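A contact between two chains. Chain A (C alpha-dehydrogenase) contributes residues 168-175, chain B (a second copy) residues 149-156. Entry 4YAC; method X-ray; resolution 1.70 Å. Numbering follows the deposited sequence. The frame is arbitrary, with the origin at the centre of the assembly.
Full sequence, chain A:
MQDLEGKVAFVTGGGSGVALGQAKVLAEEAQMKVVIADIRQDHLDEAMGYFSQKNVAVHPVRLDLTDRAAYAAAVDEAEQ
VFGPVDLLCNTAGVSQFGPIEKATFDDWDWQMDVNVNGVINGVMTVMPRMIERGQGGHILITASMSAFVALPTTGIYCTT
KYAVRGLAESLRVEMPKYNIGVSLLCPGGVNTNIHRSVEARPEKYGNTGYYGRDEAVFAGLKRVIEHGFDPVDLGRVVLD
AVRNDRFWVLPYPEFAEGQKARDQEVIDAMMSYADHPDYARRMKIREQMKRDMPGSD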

# COMPACT_ATOMS: atom_id res chain seq x y z
N ALA A 168 -0.61 7.21 -5.08
CA ALA A 168 -0.27 8.63 -5.03
C ALA A 168 1.19 8.87 -5.40
O ALA A 168 1.49 9.76 -6.21
CB ALA A 168 -0.56 9.20 -3.65
N GLU A 169 2.10 8.08 -4.83
CA GLU A 169 3.52 8.24 -5.12
C GLU A 169 3.80 7.89 -6.58
O GLU A 169 4.74 8.42 -7.18
CB GLU A 169 4.36 7.37 -4.19
CG GLU A 169 4.27 7.78 -2.73
CD GLU A 169 5.38 7.18 -1.89
OE1 GLU A 169 6.56 7.44 -2.18
OE2 GLU A 169 5.06 6.44 -0.92
N SER A 170 2.98 7.02 -7.15
CA SER A 170 3.10 6.65 -8.56
C SER A 170 2.64 7.79 -9.47
O SER A 170 3.31 8.11 -10.46
CB SER A 170 2.29 5.38 -8.86
OG SER A 170 2.87 4.26 -8.22
N LEU A 171 1.51 8.39 -9.14
CA LEU A 171 1.03 9.57 -9.86
C LEU A 171 2.07 10.68 -9.81
O LEU A 171 2.29 11.40 -10.78
CB LEU A 171 -0.29 10.07 -9.26
CG LEU A 171 -1.63 9.83 -9.96
CD1 LEU A 171 -1.59 8.82 -11.09
CD2 LEU A 171 -2.66 9.41 -8.93
N ARG A 172 2.72 10.81 -8.66
CA ARG A 172 3.71 11.86 -8.44
C ARG A 172 4.85 11.79 -9.46
O ARG A 172 5.41 12.82 -9.84
CB ARG A 172 4.28 11.75 -7.02
CG ARG A 172 5.12 12.93 -6.60
CD ARG A 172 5.84 12.67 -5.29
NE ARG A 172 6.56 13.85 -4.83
CZ ARG A 172 7.43 13.85 -3.82
NH1 ARG A 172 7.70 12.73 -3.17
NH2 ARG A 172 8.04 14.97 -3.47
N VAL A 173 5.18 10.58 -9.90
CA VAL A 173 6.25 10.39 -10.87
C VAL A 173 5.83 10.80 -12.28
O VAL A 173 6.60 11.42 -13.01
CB VAL A 173 6.72 8.91 -10.91
CG1 VAL A 173 7.70 8.66 -12.07
CG2 VAL A 173 7.36 8.51 -9.59
N GLU A 174 4.60 10.46 -12.66
CA GLU A 174 4.19 10.53 -14.06
C GLU A 174 3.36 11.76 -14.43
O GLU A 174 3.26 12.10 -15.60
CB GLU A 174 3.42 9.26 -14.43
CG GLU A 174 4.27 7.99 -14.29
CD GLU A 174 3.60 6.74 -14.83
OE1 GLU A 174 2.85 6.82 -15.82
OE2 GLU A 174 3.84 5.66 -14.25
N MET A 175 2.78 12.44 -13.44
CA MET A 175 1.87 13.55 -13.74
C MET A 175 2.54 14.91 -14.00
O MET A 175 1.98 15.72 -14.75
CB MET A 175 0.86 13.69 -12.60
CG MET A 175 -0.16 12.56 -12.54
SD MET A 175 -1.13 12.37 -14.05
CE MET A 175 -0.25 11.03 -14.86
N VAL B 149 9.44 2.24 -3.57
CA VAL B 149 9.89 3.13 -4.64
C VAL B 149 8.98 3.11 -5.85
O VAL B 149 8.91 2.12 -6.57
CB VAL B 149 11.31 2.77 -5.10
CG1 VAL B 149 11.87 3.86 -6.02
CG2 VAL B 149 12.23 2.58 -3.90
N ALA B 150 8.30 4.22 -6.09
CA ALA B 150 7.50 4.40 -7.30
C ALA B 150 8.42 4.72 -8.48
O ALA B 150 9.38 5.48 -8.33
CB ALA B 150 6.47 5.50 -7.11
N LEU B 151 8.12 4.13 -9.63
CA LEU B 151 8.94 4.27 -10.84
C LEU B 151 8.05 4.61 -12.03
O LEU B 151 6.86 4.31 -12.01
CB LEU B 151 9.71 2.98 -11.12
CG LEU B 151 11.21 2.81 -10.84
CD1 LEU B 151 11.80 3.88 -9.94
CD2 LEU B 151 11.45 1.43 -10.25
N PRO B 152 8.63 5.22 -13.07
CA PRO B 152 7.81 5.42 -14.27
C PRO B 152 7.28 4.10 -14.83
O PRO B 152 8.03 3.12 -14.92
CB PRO B 152 8.77 6.10 -15.25
CG PRO B 152 9.80 6.74 -14.41
CD PRO B 152 9.95 5.85 -13.20
N THR B 153 6.00 4.08 -15.17
CA THR B 153 5.32 2.94 -15.80
C THR B 153 4.98 1.77 -14.86
O THR B 153 4.40 0.78 -15.31
CB THR B 153 6.13 2.34 -16.99
OG1 THR B 153 7.19 1.51 -16.51
CG2 THR B 153 6.68 3.44 -17.90
N THR B 154 5.33 1.87 -13.57
CA THR B 154 5.03 0.79 -12.62
C THR B 154 3.87 1.13 -11.68
O THR B 154 3.77 0.58 -10.59
CB THR B 154 6.25 0.43 -11.74
OG1 THR B 154 6.52 1.50 -10.82
CG2 THR B 154 7.49 0.16 -12.60
N GLY B 155 2.99 2.02 -12.12
CA GLY B 155 1.92 2.53 -11.28
C GLY B 155 1.01 1.48 -10.66
O GLY B 155 0.78 1.48 -9.45
N ILE B 156 0.48 0.58 -11.48
CA ILE B 156 -0.39 -0.48 -10.98
C ILE B 156 0.40 -1.41 -10.07
O ILE B 156 -0.00 -1.66 -8.93
CB ILE B 156 -1.03 -1.29 -12.12
CG1 ILE B 156 -1.93 -0.38 -12.97
CG2 ILE B 156 -1.84 -2.45 -11.56
CD1 ILE B 156 -2.56 -1.07 -14.16
O HOH W 1 8.44 5.95 -3.37
O HOH W 2 5.05 3.55 -9.76
O HOH W 3 2.36 3.46 -14.57
O HOH W 4 4.29 5.52 -11.57

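The contact packs one flank of a chain A helix against a loop and the start of a helix in chain B; a single direct hydrogen bond, several bridging waters and a small apolar patch join them, with 352 Å² buried in all. The direct bond comes from Glu A174. Its CA-to-CB bond points sideways, but an m, t conformation extends the carboxylate to the type II turn that runs from Leu B151 to Thr B154, where OE2 accepts from the backbone N of Thr B153 at 2.8 Å. The turn itself is closed by a hydrogen bond from Thr B154 N to Leu B151 O (3.3 Å). The same carboxylate oxygen also receives water 3, which accepts from Gly B155 N, so the acid serves two backbone amides, one directly and one through solvent; its OE1 is bonded elsewhere in the structure.

Water carries the polar link further along the helix. Water 1 donates to Glu A169 OE1 (2.7 Å) and accepts from Ala B150 N (3.2 Å). Water 2 donates to Ser A170 OG (2.8 Å), accepts from Leu B151 N (3.1 Å) and also bonds Thr B154 OG1 (2.7 Å).

Between these polar sites the surfaces meet closely. Ala B150, whose CB points toward the helix, lies with that methyl 3.4 Å from Glu A169 O and 4.0 Å from Val A173 CG2. Val A173, a t rotamer, also places CG1 3.7 Å from Pro B152 CG, so its two methyls cover neighbouring parts of the loop. The backbones come close at Ser A170 and Gly B155, whose CA atoms are 5.1 Å apart, and Ser A170 OG lies 3.6 Å from Gly B155 CA. The glycine presents its bare CA to the hydroxyl, although an ideal CB there would still lie 3.9 Å from Ser A170 CB, so this contact alone does not demand glycine.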